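Local coordinates for protein glutathione S-transferase (Burkholderia xenovorans, PDB 2DSA) that probably acts as a glutathione transferase, using bound glutathione in the reductive dechlorination of polychlorinated biphenyl metabolites, at residues Q95-F100 with P144-D149; R138-A143 with Q179-R184. One frame throughout, in Å; residues are numbered along the deposited sequence.

Contact 1. Residues Q95-F100 with P144-D149; sequences QQWLNF and PYLLGD
In the all-helical C-terminal domain of the glutathione S-transferase fold, W97 of helix 89-109 meets L146 and L147 of the loop that joins helix 119-139 to helix 153-163. The two leucines occupy the central positions of a type I beta turn running from Y145 to G148. The turn bond, G148 N to Y145 O at 3.1 Å, is joined by a reverse bond from Y145 N to G148 O at 3.0 Å. G148 leaves the turn with backbone angles that call for glycine. L146 supplies the larger part of the loop's contact. Its methine carbon CG, rather than either methyl, sits over one face of the indole as a CH-pi contact, 4.0 Å from the centroid of the five-membered ring and 18° off the normal. The leucine is modelled with chi1 at -102°, well away from the staggered positions. Outside the turn, D155 OD2 accepts a hydrogen bond from L146 N, tying the loop to the start of helix 153-163, while A154 touches both W97 and L146. The indole also meets the ring of H93, with the planes inclined at about 45°. No hydrogen bond joins the two segments, so the contact rests on apolar surfaces, largely buried. L147 adds a smaller touch, its side chain running past the tryptophan in the opposite direction. Its methyl CD2 approaches the pyrrole part of the indole obliquely and lies 3.8 Å from W97 CD1.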
# COMPACT_ATOMS: atom_id res chain seq x y z
N GLN A 95 -3.73 -5.54 -6.96
CA GLN A 95 -2.79 -4.60 -6.35
C GLN A 95 -3.48 -3.33 -5.86
O GLN A 95 -3.06 -2.74 -4.84
CB GLN A 95 -1.67 -4.25 -7.34
CG GLN A 95 -0.85 -5.47 -7.69
CD GLN A 95 0.03 -5.31 -8.90
OE1 GLN A 95 -0.15 -4.40 -9.73
NE2 GLN A 95 0.99 -6.21 -9.02
N GLN A 96 -4.50 -2.91 -6.61
CA GLN A 96 -5.40 -1.84 -6.19
C GLN A 96 -6.04 -2.21 -4.86
O GLN A 96 -5.92 -1.47 -3.90
CB GLN A 96 -6.49 -1.62 -7.26
CG GLN A 96 -7.60 -0.67 -6.81
CD GLN A 96 -8.78 -0.68 -7.77
OE1 GLN A 96 -9.92 -0.97 -7.38
NE2 GLN A 96 -8.51 -0.41 -9.05
N TRP A 97 -6.70 -3.37 -4.81
CA TRP A 97 -7.34 -3.82 -3.58
C TRP A 97 -6.37 -4.00 -2.43
O TRP A 97 -6.67 -3.58 -1.30
CB TRP A 97 -8.24 -5.03 -3.79
CG TRP A 97 -9.61 -4.62 -4.24
CD1 TRP A 97 -10.17 -4.84 -5.47
CD2 TRP A 97 -10.56 -3.84 -3.49
NE1 TRP A 97 -11.42 -4.28 -5.51
CE2 TRP A 97 -11.69 -3.65 -4.32
CE3 TRP A 97 -10.59 -3.32 -2.19
CZ2 TRP A 97 -12.83 -2.95 -3.90
CZ3 TRP A 97 -11.73 -2.62 -1.76
CH2 TRP A 97 -12.83 -2.44 -2.62
N LEU A 98 -5.20 -4.59 -2.70
CA LEU A 98 -4.17 -4.76 -1.67
C LEU A 98 -3.68 -3.42 -1.10
O LEU A 98 -3.49 -3.29 0.09
CB LEU A 98 -2.98 -5.59 -2.17
CG LEU A 98 -3.16 -7.09 -2.47
CD1 LEU A 98 -1.86 -7.65 -3.05
CD2 LEU A 98 -3.57 -7.87 -1.20
N ASN A 99 -3.45 -2.43 -1.97
CA ASN A 99 -3.02 -1.13 -1.49
C ASN A 99 -4.12 -0.38 -0.72
O ASN A 99 -3.82 0.32 0.24
CB ASN A 99 -2.48 -0.24 -2.62
CG ASN A 99 -1.64 0.89 -2.09
OD1 ASN A 99 -0.51 0.67 -1.69
ND2 ASN A 99 -2.21 2.11 -2.05
N PHE A 100 -5.37 -0.53 -1.18
CA PHE A 100 -6.55 -0.06 -0.46
C PHE A 100 -6.66 -0.63 0.96
O PHE A 100 -6.85 0.12 1.93
CB PHE A 100 -7.83 -0.38 -1.23
CG PHE A 100 -9.08 0.17 -0.57
CD1 PHE A 100 -9.57 1.43 -0.93
CD2 PHE A 100 -9.76 -0.57 0.41
CE1 PHE A 100 -10.71 1.94 -0.34
CE2 PHE A 100 -10.90 -0.06 1.01
CZ PHE A 100 -11.39 1.19 0.64
N PRO A 144 -19.07 -12.72 -4.02
CA PRO A 144 -18.53 -13.28 -2.77
C PRO A 144 -17.13 -12.75 -2.38
O PRO A 144 -16.83 -12.68 -1.19
CB PRO A 144 -18.51 -14.78 -3.04
CG PRO A 144 -18.42 -14.90 -4.52
CD PRO A 144 -19.14 -13.73 -5.10
N TYR A 145 -16.31 -12.39 -3.36
CA TYR A 145 -14.95 -11.93 -3.11
C TYR A 145 -14.66 -10.62 -3.83
O TYR A 145 -15.45 -10.20 -4.68
CB TYR A 145 -13.93 -13.02 -3.50
CG TYR A 145 -14.25 -14.34 -2.86
CD1 TYR A 145 -14.78 -15.39 -3.60
CD2 TYR A 145 -14.08 -14.52 -1.49
CE1 TYR A 145 -15.09 -16.60 -3.01
CE2 TYR A 145 -14.39 -15.71 -0.89
CZ TYR A 145 -14.90 -16.74 -1.66
OH TYR A 145 -15.21 -17.93 -1.05
N LEU A 146 -13.55 -9.98 -3.46
CA LEU A 146 -13.17 -8.65 -3.96
C LEU A 146 -13.01 -8.58 -5.49
O LEU A 146 -13.38 -7.58 -6.12
CB LEU A 146 -11.89 -8.19 -3.25
CG LEU A 146 -11.87 -7.17 -2.10
CD1 LEU A 146 -13.24 -6.82 -1.51
CD2 LEU A 146 -10.84 -7.51 -1.01
N LEU A 147 -12.46 -9.65 -6.07
CA LEU A 147 -12.25 -9.73 -7.51
C LEU A 147 -13.35 -10.52 -8.25
O LEU A 147 -13.26 -10.73 -9.46
CB LEU A 147 -10.85 -10.29 -7.83
CG LEU A 147 -9.66 -9.49 -7.24
CD1 LEU A 147 -8.32 -10.07 -7.69
CD2 LEU A 147 -9.73 -8.01 -7.57
N GLY A 148 -14.38 -10.94 -7.52
CA GLY A 148 -15.52 -11.66 -8.12
C GLY A 148 -15.81 -12.99 -7.47
O GLY A 148 -16.05 -13.05 -6.26
N ASP A 149 -15.77 -14.06 -8.27
CA ASP A 149 -16.07 -15.41 -7.79
C ASP A 149 -14.85 -16.15 -7.25
O ASP A 149 -14.98 -17.18 -6.58
CB ASP A 149 -16.74 -16.24 -8.89
CG ASP A 149 -18.09 -15.67 -9.31
OD1 ASP A 149 -19.01 -15.62 -8.44
OD2 ASP A 149 -18.22 -15.25 -10.48

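Contact 2. Residues R138-A143 with Q179-R184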
# COMPACT_ATOMS: atom_id res chain seq x y z
N ARG A 138 -20.31 -2.52 -0.01
CA ARG A 138 -20.98 -2.42 -1.31
C ARG A 138 -20.32 -3.31 -2.36
O ARG A 138 -21.00 -3.93 -3.18
CB ARG A 138 -21.09 -0.96 -1.76
CG ARG A 138 -21.98 -0.13 -0.83
CD ARG A 138 -22.34 1.25 -1.38
NE ARG A 138 -21.17 2.12 -1.55
CZ ARG A 138 -20.62 2.87 -0.60
NH1 ARG A 138 -21.13 2.88 0.64
NH2 ARG A 138 -19.56 3.62 -0.89
N GLN A 139 -18.98 -3.38 -2.31
CA GLN A 139 -18.21 -4.22 -3.23
C GLN A 139 -18.57 -5.69 -3.03
O GLN A 139 -18.70 -6.44 -3.99
CB GLN A 139 -16.70 -3.98 -3.03
CG GLN A 139 -15.76 -4.83 -3.93
CD GLN A 139 -15.71 -4.39 -5.40
OE1 GLN A 139 -15.34 -5.18 -6.27
NE2 GLN A 139 -16.07 -3.14 -5.67
N LEU A 140 -18.76 -6.09 -1.78
CA LEU A 140 -19.02 -7.48 -1.43
C LEU A 140 -20.52 -7.85 -1.37
O LEU A 140 -20.88 -8.97 -1.00
CB LEU A 140 -18.28 -7.86 -0.14
CG LEU A 140 -16.75 -7.91 -0.24
CD1 LEU A 140 -16.12 -7.97 1.14
CD2 LEU A 140 -16.24 -9.07 -1.11
N GLU A 141 -21.37 -6.89 -1.76
CA GLU A 141 -22.82 -7.07 -1.76
C GLU A 141 -23.35 -8.06 -2.79
O GLU A 141 -24.25 -8.85 -2.47
CB GLU A 141 -23.54 -5.74 -1.97
CG GLU A 141 -24.29 -5.26 -0.75
CD GLU A 141 -24.92 -3.90 -0.98
OE1 GLU A 141 -24.92 -3.09 -0.03
OE2 GLU A 141 -25.40 -3.65 -2.12
N HIS A 142 -22.83 -8.01 -4.01
CA HIS A 142 -23.35 -8.87 -5.07
C HIS A 142 -22.33 -9.89 -5.59
O HIS A 142 -22.63 -10.64 -6.53
CB HIS A 142 -23.95 -8.04 -6.22
CG HIS A 142 -24.97 -7.04 -5.77
ND1 HIS A 142 -26.23 -7.39 -5.32
CD2 HIS A 142 -24.92 -5.68 -5.71
CE1 HIS A 142 -26.90 -6.31 -4.98
NE2 HIS A 142 -26.13 -5.25 -5.21
N ALA A 143 -21.15 -9.93 -4.98
CA ALA A 143 -20.12 -10.91 -5.33
C ALA A 143 -19.44 -11.43 -4.05
O ALA A 143 -19.27 -10.67 -3.09
CB ALA A 143 -19.11 -10.31 -6.30
N GLN A 179 -19.88 -9.25 7.27
CA GLN A 179 -20.07 -10.41 8.15
C GLN A 179 -20.27 -11.69 7.35
O GLN A 179 -19.76 -12.75 7.72
CB GLN A 179 -21.26 -10.19 9.08
CG GLN A 179 -21.06 -9.07 10.07
CD GLN A 179 -22.34 -8.66 10.76
OE1 GLN A 179 -23.40 -8.62 10.13
NE2 GLN A 179 -22.24 -8.33 12.04
N ALA A 180 -21.01 -11.59 6.26
CA ALA A 180 -21.19 -12.70 5.33
C ALA A 180 -19.85 -13.12 4.74
O ALA A 180 -19.57 -14.31 4.62
CB ALA A 180 -22.16 -12.32 4.23
N PHE A 181 -19.03 -12.13 4.39
CA PHE A 181 -17.68 -12.37 3.86
C PHE A 181 -16.79 -13.05 4.90
O PHE A 181 -16.06 -13.98 4.56
CB PHE A 181 -17.07 -11.04 3.38
CG PHE A 181 -15.60 -11.11 3.08
CD1 PHE A 181 -15.14 -11.48 1.82
CD2 PHE A 181 -14.66 -10.76 4.06
CE1 PHE A 181 -13.77 -11.52 1.55
CE2 PHE A 181 -13.30 -10.81 3.80
CZ PHE A 181 -12.86 -11.18 2.54
N GLN A 182 -16.87 -12.61 6.15
CA GLN A 182 -16.10 -13.22 7.25
C GLN A 182 -16.38 -14.71 7.40
O GLN A 182 -15.46 -15.49 7.61
CB GLN A 182 -16.39 -12.52 8.56
CG GLN A 182 -15.74 -11.17 8.68
CD GLN A 182 -16.04 -10.50 9.99
OE1 GLN A 182 -15.12 -10.11 10.72
NE2 GLN A 182 -17.32 -10.36 10.30
N GLY A 183 -17.66 -15.08 7.30
CA GLY A 183 -18.06 -16.48 7.43
C GLY A 183 -17.67 -17.32 6.23
O GLY A 183 -17.39 -18.51 6.36
N ARG A 184 -17.65 -16.69 5.06
CA ARG A 184 -17.26 -17.31 3.81
C ARG A 184 -15.77 -17.67 3.81
O ARG A 184 -15.39 -18.77 3.40
CB ARG A 184 -17.56 -16.33 2.67
CG ARG A 184 -17.67 -16.96 1.30
CD ARG A 184 -18.67 -16.21 0.42
NE ARG A 184 -18.45 -14.77 0.47
CZ ARG A 184 -19.38 -13.86 0.76
NH1 ARG A 184 -20.64 -14.20 1.02
NH2 ARG A 184 -19.03 -12.59 0.77
O HOH W 1 -20.56 -10.68 1.03
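L140, F181 and R184 account for most of the contact between the end of helix 119-139 and helix 176-186. L140 is the first residue to depart from helical geometry after helix 119-139, and its side chain is directed at the next-but-one helix of the C-terminal domain. Methyl CD1 lies over the face of the F181 ring as a CH-pi contact, 4.1 Å from the centroid and 28° off the normal. This places it nearer one side of the ring than its centre, with L140 CD1 3.7 Å from F181 CD1. The second methyl takes a lesser part, L140 CD2 being 4.0 Å from the same ring carbon. On the phenylalanine, CG lies anti to the backbone N (chi1 168°), which carries the ring toward L140. L158 of helix 153-163 packs against both residues, so the pair belongs to a three-way apolar junction.

R184, one helical turn after F181, takes over where the contact turns polar. It makes no direct hydrogen bond to 138-143. Instead a water donates to L140 O at 2.7 Å and accepts from R184 NH2 at 2.5 Å, a length short enough to be doubtful. The same NH2 also donates to P144 O, just past the end of the loop segment. Within its own helix, A180 O lies 3.7 Å above one face of the guanidinium, toward its rim. The chemistry is thus divided: a buried aliphatic-aromatic contact joins the residue just past helix 119-139 to helix 176-186, while at the polar margin R184 reaches L140 O through water and P144 O directly.

Segments 138-143 and 144-149 are consecutive, so contacts 1 and 2 fasten the start and the middle of one connection to different helices: contact 1 to helix 89-109, contact 2 to helix 176-186. Contact 1 is the more buried, lies nearer the centre of the chain and has no polar bond between its segments. Contact 2, farther out, pairs its apolar part with a water bridge and an arginine. The two also touch, with Y145 C of contact 1 lying 3.5 Å from L140 CD2 of contact 2 in apolar packing. Helix 153-163 is their shared neighbour, and on the side of contact 1 its L158 packs on L146.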